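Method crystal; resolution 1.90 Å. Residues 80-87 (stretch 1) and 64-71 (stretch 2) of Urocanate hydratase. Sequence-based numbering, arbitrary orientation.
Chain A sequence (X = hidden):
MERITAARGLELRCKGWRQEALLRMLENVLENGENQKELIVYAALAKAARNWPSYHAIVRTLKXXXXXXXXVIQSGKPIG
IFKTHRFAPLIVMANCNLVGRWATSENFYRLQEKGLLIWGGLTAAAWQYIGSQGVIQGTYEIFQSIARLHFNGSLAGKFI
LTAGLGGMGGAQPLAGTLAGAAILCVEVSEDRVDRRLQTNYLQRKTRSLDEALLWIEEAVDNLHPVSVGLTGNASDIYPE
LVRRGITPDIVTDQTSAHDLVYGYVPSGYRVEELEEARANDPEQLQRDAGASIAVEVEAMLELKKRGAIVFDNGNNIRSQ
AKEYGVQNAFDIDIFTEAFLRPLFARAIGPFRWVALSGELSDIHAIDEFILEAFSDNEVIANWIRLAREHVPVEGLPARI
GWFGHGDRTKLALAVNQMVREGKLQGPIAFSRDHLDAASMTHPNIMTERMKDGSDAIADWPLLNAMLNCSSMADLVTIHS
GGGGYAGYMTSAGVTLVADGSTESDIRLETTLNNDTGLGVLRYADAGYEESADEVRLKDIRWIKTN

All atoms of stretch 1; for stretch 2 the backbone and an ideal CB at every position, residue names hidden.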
# COMPACT_ATOMS: atom_id res chain seq x y z
N GLY A 80 -12.89 -13.68 -0.68
CA GLY A 80 -13.49 -14.39 0.43
C GLY A 80 -14.37 -13.50 1.27
O GLY A 80 -14.38 -12.27 1.13
N ILE A 81 -15.14 -14.15 2.13
CA ILE A 81 -16.02 -13.46 3.07
C ILE A 81 -15.50 -13.73 4.46
O ILE A 81 -15.27 -14.89 4.82
CB ILE A 81 -17.48 -13.95 2.95
CG1 ILE A 81 -17.97 -13.83 1.51
CG2 ILE A 81 -18.38 -13.20 3.93
CD1 ILE A 81 -19.24 -14.65 1.21
N PHE A 82 -15.36 -12.68 5.27
CA PHE A 82 -14.78 -12.81 6.61
C PHE A 82 -15.71 -12.20 7.63
O PHE A 82 -16.36 -11.19 7.38
CB PHE A 82 -13.40 -12.13 6.69
CG PHE A 82 -12.39 -12.72 5.76
CD1 PHE A 82 -11.61 -13.79 6.16
CD2 PHE A 82 -12.31 -12.27 4.45
CE1 PHE A 82 -10.68 -14.38 5.28
CE2 PHE A 82 -11.39 -12.85 3.57
CZ PHE A 82 -10.57 -13.88 3.98
N LYS A 83 -15.79 -12.83 8.79
CA LYS A 83 -16.49 -12.22 9.90
C LYS A 83 -15.69 -11.05 10.47
O LYS A 83 -14.52 -11.21 10.84
CB LYS A 83 -16.72 -13.26 10.97
CG LYS A 83 -17.45 -12.78 12.18
CD LYS A 83 -18.85 -12.40 11.93
CE LYS A 83 -19.39 -11.94 13.27
NZ LYS A 83 -19.41 -13.15 14.15
N THR A 84 -16.34 -9.89 10.56
CA THR A 84 -15.77 -8.73 11.25
C THR A 84 -16.78 -8.25 12.26
O THR A 84 -17.06 -8.96 13.22
CB THR A 84 -15.37 -7.64 10.26
OG1 THR A 84 -16.47 -7.35 9.36
CG2 THR A 84 -14.19 -8.14 9.45
N HIS A 85 -17.35 -7.07 12.07
CA HIS A 85 -18.37 -6.57 12.97
C HIS A 85 -19.14 -5.52 12.19
O HIS A 85 -18.76 -5.14 11.09
CB HIS A 85 -17.78 -6.01 14.27
CG HIS A 85 -16.73 -4.97 14.06
ND1 HIS A 85 -17.00 -3.62 14.14
CD2 HIS A 85 -15.42 -5.08 13.73
CE1 HIS A 85 -15.89 -2.94 13.90
NE2 HIS A 85 -14.91 -3.80 13.66
N ARG A 86 -20.25 -5.05 12.76
CA ARG A 86 -21.05 -4.21 11.89
C ARG A 86 -20.56 -2.77 11.83
O ARG A 86 -21.13 -1.99 11.06
CB ARG A 86 -22.53 -4.23 12.30
CG ARG A 86 -22.86 -3.55 13.61
CD ARG A 86 -24.34 -3.81 13.98
NE ARG A 86 -24.75 -3.01 15.13
CZ ARG A 86 -24.55 -3.39 16.40
NH1 ARG A 86 -23.94 -4.55 16.67
NH2 ARG A 86 -24.94 -2.61 17.40
N PHE A 87 -19.54 -2.41 12.60
CA PHE A 87 -18.90 -1.11 12.44
C PHE A 87 -17.60 -1.22 11.69
O PHE A 87 -16.71 -0.36 11.83
CB PHE A 87 -18.71 -0.44 13.80
CG PHE A 87 -20.00 -0.13 14.46
CD1 PHE A 87 -20.70 1.03 14.13
CD2 PHE A 87 -20.56 -1.03 15.36
CE1 PHE A 87 -21.91 1.31 14.72
CE2 PHE A 87 -21.78 -0.76 15.96
CZ PHE A 87 -22.46 0.42 15.64
N UNK A 64 -26.11 -11.61 -0.40
CA UNK A 64 -26.17 -12.43 0.80
C UNK A 64 -25.30 -11.97 1.98
O UNK A 64 -25.37 -12.51 3.02
CB UNK A 64 -25.77 -13.86 0.43
N UNK A 65 -24.50 -10.95 1.78
CA UNK A 65 -23.63 -10.45 2.81
C UNK A 65 -24.34 -9.84 4.01
O UNK A 65 -25.20 -9.07 3.86
CB UNK A 65 -22.69 -9.41 2.20
N UNK A 66 -23.94 -10.24 5.19
CA UNK A 66 -24.47 -9.69 6.42
C UNK A 66 -23.69 -8.45 6.82
O UNK A 66 -22.54 -8.27 6.42
CB UNK A 66 -24.43 -10.73 7.54
N UNK A 67 -24.32 -7.62 7.65
CA UNK A 67 -23.71 -6.38 8.09
C UNK A 67 -22.43 -6.60 8.89
O UNK A 67 -21.58 -5.69 8.94
CB UNK A 67 -24.71 -5.58 8.93
N UNK A 68 -22.26 -7.76 9.51
CA UNK A 68 -21.07 -8.04 10.30
C UNK A 68 -20.03 -8.84 9.53
O UNK A 68 -19.15 -9.46 10.14
CB UNK A 68 -21.46 -8.79 11.57
N UNK A 69 -20.07 -8.79 8.22
CA UNK A 69 -19.11 -9.50 7.39
C UNK A 69 -18.36 -8.51 6.52
O UNK A 69 -18.80 -7.36 6.28
CB UNK A 69 -19.81 -10.56 6.53
N UNK A 70 -17.20 -8.95 6.04
CA UNK A 70 -16.43 -8.17 5.09
C UNK A 70 -16.09 -9.06 3.89
O UNK A 70 -15.52 -10.15 4.04
CB UNK A 70 -15.16 -7.61 5.74
N UNK A 71 -16.43 -8.57 2.71
CA UNK A 71 -16.00 -9.14 1.44
C UNK A 71 -14.65 -8.56 1.05
O UNK A 71 -14.47 -7.34 1.01
CB UNK A 71 -17.04 -8.88 0.34

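Stretch 1 runs as a strand from Gly80 to Lys83 and then continues as a loop along positions 67 and 68. Positions 69 to 71 pair with it as an antiparallel strand.

Position 64 has nothing of stretch 1 within 5.5 Å of its ideal CB. Many residues would suit. It is Glu64, which makes no contact here.

Position 65 points its CB sideways, with no near neighbour. The CG2 methyl of Ile81 lies in reach of a longer side chain, so an apolar residue is plausible. It is Leu65. Its end comes nearer, and CD1 sits 3.9 Å from CG2 of Ile81, an apolar contact.

Position 66 opens a type I turn that ends at 69. Stretch 1 offers nothing near its CB, so the choice is wide. It is Glu66, and its carboxylate leads away. Its backbone serves the turn: Glu66 O accepts a hydrogen bond from N of residue 69 at 3.1 Å.

Position 67 has phi/psi of -62/-25, common in such a turn. Its ideal CB is 4.2 Å from CB of Arg86. A polar or charged chain with an aliphatic stem would suit. It is Glu67. Its CG packs 3.8 Å from Arg86 CB, while its OE1 is hydrogen-bonded elsewhere in the structure. Glu67 O also receives a CA-H...O contact from Arg86 CA at 3.3 Å.

Position 68 has its ideal CB 4.1 Å from Lys83 CE and 4.1 Å from His85 CA. The nearby lysine favours an acid, though Asn or Ser would also fit. It is Asp68. OD2 comes to 3.3 Å from Lys83 CE and 4.1 Å from Lys83 NZ. The charges attract, but the separation is beyond a salt bridge. The backbone adds a firmer tie, as Thr84 N donates to Asp68 O at 2.9 Å.

Position 69 pairs with Lys83 and shares a sheet face with Ile81 and Lys83. The ideal CB is 4.0 Å from Ile81 CG2. An apolar residue, or a polar one with a long stem, would suit. It is Glu69. Its OE1 turns back to accept from Glu66 N at 3.1 Å, bracing the turn, and lies 3.8 Å from Ile81 CG2.

Position 70 pairs with Phe82, and their side chains share the other face. Two hydrogen bonds join the backbones: 70 N to Phe82 O at 2.7 Å, and Phe82 N to 70 O at 2.8 Å. The ideal CB is 3.9 Å from Thr84 OG1, which invites a small polar residue; Val could also fill the site. It is Thr70. Its OG1 lies 2.7 Å from Thr84 OG1, and this hydroxyl pair joins the strand to the loop.

Position 71 pairs with Ile81 on the Ile81 and Lys83 face. Its ideal CB is 5.2 Å from Ile81 CG1, so Val, Ile or Leu would suit. It is Leu71, with chi1 t and chi2 p. The end of its side chain comes nearer stretch 1, with Leu71 CD1 3.6 Å from Gly80 O. Leu71 CA makes a CA-H...O contact with Gly80 O at 3.5 Å.

Stretch 2, residues 64-71: ELEEDETL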
# COMPACT_ATOMS: atom_id res chain seq x y z
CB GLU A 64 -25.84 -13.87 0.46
CG GLU A 64 -26.79 -14.48 -0.56
CD GLU A 64 -26.25 -15.74 -1.13
OE1 GLU A 64 -25.55 -16.45 -0.41
OE2 GLU A 64 -26.47 -16.02 -2.31
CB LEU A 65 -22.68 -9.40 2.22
CG LEU A 65 -21.46 -8.93 2.99
CD1 LEU A 65 -20.39 -10.00 2.99
CD2 LEU A 65 -20.95 -7.68 2.33
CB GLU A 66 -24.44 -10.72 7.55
CG GLU A 66 -25.09 -12.03 7.17
CD GLU A 66 -26.59 -12.02 7.37
OE1 GLU A 66 -27.14 -10.98 7.83
OE2 GLU A 66 -27.22 -13.05 7.08
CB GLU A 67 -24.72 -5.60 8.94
CG GLU A 67 -24.48 -4.12 8.99
CD GLU A 67 -25.49 -3.43 9.90
OE1 GLU A 67 -25.59 -2.19 9.87
OE2 GLU A 67 -26.23 -4.16 10.62
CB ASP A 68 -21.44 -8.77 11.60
CG ASP A 68 -22.08 -10.11 11.36
OD1 ASP A 68 -22.36 -10.49 10.20
OD2 ASP A 68 -22.31 -10.80 12.37
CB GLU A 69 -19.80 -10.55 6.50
CG GLU A 69 -20.44 -11.66 7.38
CD GLU A 69 -21.24 -12.67 6.58
OE1 GLU A 69 -21.71 -12.34 5.45
OE2 GLU A 69 -21.41 -13.81 7.09
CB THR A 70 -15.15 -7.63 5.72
OG1 THR A 70 -15.49 -6.81 6.85
CG2 THR A 70 -14.34 -6.81 4.69
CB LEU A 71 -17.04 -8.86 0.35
CG LEU A 71 -16.63 -9.01 -1.13
CD1 LEU A 71 -16.21 -10.47 -1.45
CD2 LEU A 71 -17.75 -8.55 -2.06
O HOH W 1 -18.81 -5.37 8.29
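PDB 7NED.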